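Local coordinates for DNA repair and telomere maintenance protein nbs1 (Schizosaccharomyces pombe, PDB 3HUF) that serves as the phosphoprotein-binding adaptor subunit of the MRN complex, which acts in DNA double-strand break repair, telomere maintenance and meiosis, at residues R114-L126 and I138-V152. Sequence-based numbering, arbitrary orientation.
Sequences RSMCIQFDNPEML and IPTGLRDSDATTHFV
C117 O takes two backbone donors, T149 N at 2.9 Å and H150 N, which is tilted from the carbonyl plane. T149 OG1 grips the same residue from its other end, accepting from C117 N at 3.0 Å. These bonds lie at the start of the parallel sheet of the first BRCT domain. Strand 118-120 lies between strands 140-141 and 150-152, and helix 123-134 makes the beta-alpha-beta crossover to strand 140-141. Q119 sends its amide into the loop that follows strand 140-141. With CG anti to the backbone N (chi1 177°) and the chain extended, NE2 reaches L142 O at 2.7 Å. L142 O lies in the amide plane, but NE2 sits above the carbonyl plane of L142. A water joins OE1 to S145 N and T148 OG1. The F151 ring turns its edge to this amide, the planes 81° apart. A leucine in place of Q119 would probably leave L142 O without its amide donor and the bridging water without its OE1 acceptor. On the face that carries I118, F120 and V152, apolar groups pack closely. The F120 ring is sandwiched, with L126 CA over one face and V152 CG2 over the other, 3.9 Å from the ring centroid.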
loop_
_atom_site.group_PDB
_atom_site.type_symbol
_atom_site.label_atom_id
_atom_site.label_comp_id
_atom_site.label_asym_id
_atom_site.label_seq_id
_atom_site.Cartn_x
_atom_site.Cartn_y
_atom_site.Cartn_z
ATOM N N ARG A 114 -1.516 6.570 7.373
ATOM C CA ARG A 114 -0.899 5.261 7.254
ATOM C C ARG A 114 -0.828 4.924 5.762
ATOM O O ARG A 114 -1.833 5.039 5.069
ATOM C CB ARG A 114 -1.745 4.206 7.987
ATOM C CG ARG A 114 -1.105 2.811 8.099
ATOM C CD ARG A 114 -1.838 1.865 9.137
ATOM N NE ARG A 114 -1.715 2.259 10.550
ATOM C CZ ARG A 114 -0.609 2.123 11.285
ATOM N NH1 ARG A 114 0.505 1.621 10.741
ATOM N NH2 ARG A 114 -0.600 2.508 12.563
ATOM N N SER A 115 0.349 4.508 5.290
ATOM C CA SER A 115 0.557 4.105 3.892
ATOM C C SER A 115 -0.300 2.929 3.499
ATOM O O SER A 115 -0.345 1.919 4.198
ATOM C CB SER A 115 2.015 3.711 3.657
ATOM O OG SER A 115 2.845 4.846 3.707
ATOM N N MET A 116 -0.978 3.059 2.369
ATOM C CA MET A 116 -1.769 1.971 1.825
ATOM C C MET A 116 -2.135 2.362 0.415
ATOM O O MET A 116 -2.936 3.287 0.207
ATOM C CB MET A 116 -3.028 1.719 2.650
ATOM C CG MET A 116 -3.686 0.391 2.340
ATOM S SD MET A 116 -5.164 0.081 3.332
ATOM C CE MET A 116 -5.401 -1.635 2.852
ATOM N N CYS A 117 -1.499 1.677 -0.538
ATOM C CA CYS A 117 -1.720 1.867 -1.965
ATOM C C CYS A 117 -1.795 0.483 -2.561
ATOM O O CYS A 117 -0.913 -0.338 -2.329
ATOM C CB CYS A 117 -0.559 2.624 -2.630
ATOM S SG CYS A 117 -0.441 4.376 -2.215
ATOM N N ILE A 118 -2.843 0.242 -3.337
ATOM C CA ILE A 118 -3.154 -1.109 -3.810
ATOM C C ILE A 118 -2.938 -1.240 -5.318
ATOM O O ILE A 118 -3.583 -0.550 -6.108
ATOM C CB ILE A 118 -4.589 -1.555 -3.381
ATOM C CG1 ILE A 118 -4.686 -1.688 -1.843
ATOM C CG2 ILE A 118 -4.957 -2.876 -4.047
ATOM C CD1 ILE A 118 -6.019 -2.221 -1.329
ATOM N N GLN A 119 -2.005 -2.110 -5.714
ATOM C CA GLN A 119 -1.785 -2.387 -7.127
ATOM C C GLN A 119 -2.643 -3.561 -7.563
ATOM O O GLN A 119 -2.783 -4.522 -6.812
ATOM C CB GLN A 119 -0.309 -2.684 -7.415
ATOM C CG GLN A 119 -0.035 -3.053 -8.894
ATOM C CD GLN A 119 1.430 -3.207 -9.187
ATOM O OE1 GLN A 119 2.216 -3.473 -8.289
ATOM N NE2 GLN A 119 1.815 -3.031 -10.445
ATOM N N PHE A 120 -3.229 -3.472 -8.761
ATOM C CA PHE A 120 -4.028 -4.554 -9.319
ATOM C C PHE A 120 -3.280 -5.171 -10.474
ATOM O O PHE A 120 -2.515 -4.494 -11.149
ATOM C CB PHE A 120 -5.371 -4.047 -9.824
ATOM C CG PHE A 120 -6.372 -3.808 -8.738
ATOM C CD1 PHE A 120 -6.275 -2.672 -7.925
ATOM C CD2 PHE A 120 -7.418 -4.713 -8.535
ATOM C CE1 PHE A 120 -7.208 -2.427 -6.930
ATOM C CE2 PHE A 120 -8.355 -4.493 -7.525
ATOM C CZ PHE A 120 -8.243 -3.347 -6.715
ATOM N N ASP A 121 -3.490 -6.462 -10.699
ATOM C CA ASP A 121 -2.774 -7.138 -11.762
ATOM C C ASP A 121 -3.554 -7.114 -13.070
ATOM O O ASP A 121 -3.057 -7.527 -14.097
ATOM C CB ASP A 121 -2.487 -8.573 -11.363
ATOM C CG ASP A 121 -1.345 -9.173 -12.157
ATOM O OD1 ASP A 121 -0.493 -8.413 -12.701
ATOM O OD2 ASP A 121 -1.314 -10.401 -12.237
ATOM N N ASN A 122 -4.767 -6.575 -13.033
ATOM C CA ASN A 122 -5.694 -6.750 -14.130
ATOM C C ASN A 122 -6.523 -5.483 -14.267
ATOM O O ASN A 122 -7.063 -4.995 -13.281
ATOM C CB ASN A 122 -6.564 -7.972 -13.791
ATOM C CG ASN A 122 -7.582 -8.301 -14.841
ATOM O OD1 ASN A 122 -8.608 -7.634 -14.967
ATOM N ND2 ASN A 122 -7.339 -9.379 -15.568
ATOM N N PRO A 123 -6.617 -4.943 -15.487
ATOM C CA PRO A 123 -7.345 -3.698 -15.753
ATOM C C PRO A 123 -8.856 -3.772 -15.506
ATOM O O PRO A 123 -9.456 -2.778 -15.092
ATOM C CB PRO A 123 -7.070 -3.437 -17.237
ATOM C CG PRO A 123 -5.944 -4.351 -17.614
ATOM C CD PRO A 123 -6.015 -5.509 -16.707
ATOM N N GLU A 124 -9.465 -4.926 -15.770
ATOM C CA GLU A 124 -10.900 -5.105 -15.533
ATOM C C GLU A 124 -11.165 -5.192 -14.025
ATOM O O GLU A 124 -12.200 -4.736 -13.548
ATOM C CB GLU A 124 -11.459 -6.318 -16.300
ATOM C CG GLU A 124 -13.001 -6.355 -16.378
ATOM C CD GLU A 124 -13.565 -6.876 -17.708
ATOM O OE1 GLU A 124 -12.825 -7.457 -18.540
ATOM O OE2 GLU A 124 -14.783 -6.694 -17.927
ATOM N N MET A 125 -10.205 -5.748 -13.290
ATOM C CA MET A 125 -10.230 -5.795 -11.835
ATOM C C MET A 125 -10.096 -4.393 -11.226
ATOM O O MET A 125 -10.863 -4.013 -10.348
ATOM C CB MET A 125 -9.085 -6.670 -11.339
ATOM C CG MET A 125 -9.379 -8.142 -11.374
ATOM S SD MET A 125 -9.670 -8.711 -9.705
ATOM C CE MET A 125 -8.159 -9.624 -9.418
ATOM N N LEU A 126 -9.118 -3.634 -11.708
ATOM C CA LEU A 126 -8.946 -2.252 -11.310
ATOM C C LEU A 126 -10.220 -1.429 -11.537
ATOM O O LEU A 126 -10.661 -0.745 -10.633
ATOM C CB LEU A 126 -7.756 -1.617 -12.032
ATOM C CG LEU A 126 -7.411 -0.160 -11.669
ATOM C CD1 LEU A 126 -7.244 0.036 -10.173
ATOM C CD2 LEU A 126 -6.173 0.311 -12.373
ATOM N N ILE A 138 -7.973 4.981 -0.450
ATOM C CA ILE A 138 -6.922 4.064 -0.869
ATOM C C ILE A 138 -6.619 4.271 -2.360
ATOM O O ILE A 138 -7.432 3.927 -3.201
ATOM C CB ILE A 138 -7.252 2.558 -0.546
ATOM C CG1 ILE A 138 -7.479 2.362 0.962
ATOM C CG2 ILE A 138 -6.084 1.607 -1.024
ATOM C CD1 ILE A 138 -8.234 1.017 1.317
ATOM N N PRO A 139 -5.447 4.861 -2.683
ATOM C CA PRO A 139 -5.052 4.964 -4.097
ATOM C C PRO A 139 -4.791 3.583 -4.696
ATOM O O PRO A 139 -4.364 2.651 -3.987
ATOM C CB PRO A 139 -3.763 5.798 -4.064
ATOM C CG PRO A 139 -3.731 6.447 -2.686
ATOM C CD PRO A 139 -4.437 5.458 -1.783
ATOM N N THR A 140 -5.075 3.461 -5.990
ATOM C CA THR A 140 -4.967 2.199 -6.709
ATOM C C THR A 140 -4.345 2.467 -8.071
ATOM O O THR A 140 -4.350 3.620 -8.551
ATOM C CB THR A 140 -6.342 1.597 -6.948
ATOM O OG1 THR A 140 -7.193 2.610 -7.501
ATOM C CG2 THR A 140 -6.965 1.099 -5.650
ATOM N N GLY A 141 -3.846 1.407 -8.706
ATOM C CA GLY A 141 -3.240 1.511 -10.025
ATOM C C GLY A 141 -2.848 0.156 -10.568
ATOM O O GLY A 141 -3.013 -0.868 -9.896
ATOM N N LEU A 142 -2.297 0.170 -11.776
ATOM C CA LEU A 142 -1.936 -1.028 -12.505
ATOM C C LEU A 142 -0.413 -1.131 -12.613
ATOM O O LEU A 142 0.161 -2.187 -12.408
ATOM C CB LEU A 142 -2.539 -0.955 -13.919
ATOM C CG LEU A 142 -3.284 -2.167 -14.491
ATOM C CD1 LEU A 142 -2.355 -3.254 -15.050
ATOM C CD2 LEU A 142 -4.271 -2.762 -13.467
ATOM N N ARG A 143 0.223 -0.003 -12.905
ATOM C CA ARG A 143 1.669 0.052 -13.162
ATOM C C ARG A 143 2.449 -0.048 -11.867
ATOM O O ARG A 143 1.903 0.142 -10.777
ATOM C CB ARG A 143 2.048 1.351 -13.884
ATOM C CG ARG A 143 1.318 1.568 -15.188
ATOM C CD ARG A 143 1.760 0.580 -16.213
ATOM N NE ARG A 143 0.647 0.082 -17.024
ATOM C CZ ARG A 143 0.370 -1.207 -17.210
ATOM N NH1 ARG A 143 1.127 -2.147 -16.647
ATOM N NH2 ARG A 143 -0.658 -1.558 -17.968
ATOM N N ASP A 144 3.732 -0.334 -11.989
ATOM C CA ASP A 144 4.564 -0.466 -10.813
ATOM C C ASP A 144 4.709 0.858 -10.070
ATOM O O ASP A 144 4.816 1.899 -10.686
ATOM C CB ASP A 144 5.962 -0.952 -11.205
ATOM C CG ASP A 144 6.786 -1.276 -10.005
ATOM O OD1 ASP A 144 6.427 -2.243 -9.292
ATOM O OD2 ASP A 144 7.734 -0.532 -9.730
ATOM N N SER A 145 4.734 0.799 -8.744
ATOM C CA SER A 145 4.930 1.992 -7.918
ATOM C C SER A 145 5.772 1.626 -6.697
ATOM O O SER A 145 5.640 0.535 -6.155
ATOM C CB SER A 145 3.569 2.555 -7.474
ATOM O OG SER A 145 3.648 3.305 -6.256
ATOM N N ASP A 146 6.601 2.549 -6.243
ATOM C CA ASP A 146 7.373 2.329 -5.017
ATOM C C ASP A 146 6.578 2.574 -3.725
ATOM O O ASP A 146 7.060 2.257 -2.630
ATOM C CB ASP A 146 8.661 3.152 -5.047
ATOM C CG ASP A 146 9.596 2.698 -6.157
ATOM O OD1 ASP A 146 9.757 1.466 -6.329
ATOM O OD2 ASP A 146 10.154 3.561 -6.869
ATOM N N ALA A 147 5.354 3.093 -3.866
ATOM C CA ALA A 147 4.473 3.341 -2.736
ATOM C C ALA A 147 3.423 2.239 -2.498
ATOM O O ALA A 147 2.680 2.283 -1.507
ATOM C CB ALA A 147 3.786 4.710 -2.893
ATOM N N THR A 148 3.337 1.284 -3.418
ATOM C CA THR A 148 2.447 0.115 -3.286
ATOM C C THR A 148 2.735 -0.614 -1.991
ATOM O O THR A 148 3.900 -0.920 -1.697
ATOM C CB THR A 148 2.682 -0.887 -4.429
ATOM O OG1 THR A 148 2.309 -0.285 -5.661
ATOM C CG2 THR A 148 1.843 -2.149 -4.243
ATOM N N THR A 149 1.678 -0.849 -1.206
ATOM C CA THR A 149 1.770 -1.696 -0.022
ATOM C C THR A 149 1.120 -3.073 -0.241
ATOM O O THR A 149 1.507 -4.043 0.397
ATOM C CB THR A 149 1.110 -1.026 1.218
ATOM O OG1 THR A 149 -0.243 -0.690 0.900
ATOM C CG2 THR A 149 1.851 0.255 1.612
ATOM N N HIS A 150 0.118 -3.151 -1.129
ATOM C CA HIS A 150 -0.616 -4.411 -1.339
ATOM C C HIS A 150 -0.813 -4.634 -2.806
ATOM O O HIS A 150 -0.949 -3.669 -3.570
ATOM C CB HIS A 150 -1.983 -4.374 -0.661
ATOM C CG HIS A 150 -1.913 -4.273 0.829
ATOM N ND1 HIS A 150 -1.601 -3.098 1.482
ATOM C CD2 HIS A 150 -2.128 -5.198 1.796
ATOM C CE1 HIS A 150 -1.612 -3.303 2.789
ATOM N NE2 HIS A 150 -1.949 -4.565 3.008
ATOM N N PHE A 151 -0.848 -5.908 -3.196
ATOM C CA PHE A 151 -0.959 -6.286 -4.589
ATOM C C PHE A 151 -2.068 -7.298 -4.728
ATOM O O PHE A 151 -2.024 -8.329 -4.071
ATOM C CB PHE A 151 0.358 -6.900 -5.087
ATOM C CG PHE A 151 0.315 -7.336 -6.533
ATOM C CD1 PHE A 151 0.651 -6.455 -7.539
ATOM C CD2 PHE A 151 -0.081 -8.639 -6.881
ATOM C CE1 PHE A 151 0.606 -6.848 -8.876
ATOM C CE2 PHE A 151 -0.128 -9.042 -8.211
ATOM C CZ PHE A 151 0.222 -8.150 -9.210
ATOM N N VAL A 152 -3.046 -7.003 -5.589
ATOM C CA VAL A 152 -4.159 -7.916 -5.828
ATOM C C VAL A 152 -3.875 -8.817 -7.004
ATOM O O VAL A 152 -3.908 -8.357 -8.141
ATOM C CB VAL A 152 -5.469 -7.169 -6.170
ATOM C CG1 VAL A 152 -6.645 -8.162 -6.212
ATOM C CG2 VAL A 152 -5.718 -6.039 -5.169
HETATM O O HOH W 1 4.192 -1.568 -7.463
HETATM O O HOH W 2 4.886 -3.879 -10.716
HETATM O O HOH W 3 -0.321 -4.774 -12.775
HETATM O O HOH W 4 -5.807 -7.671 -9.961
#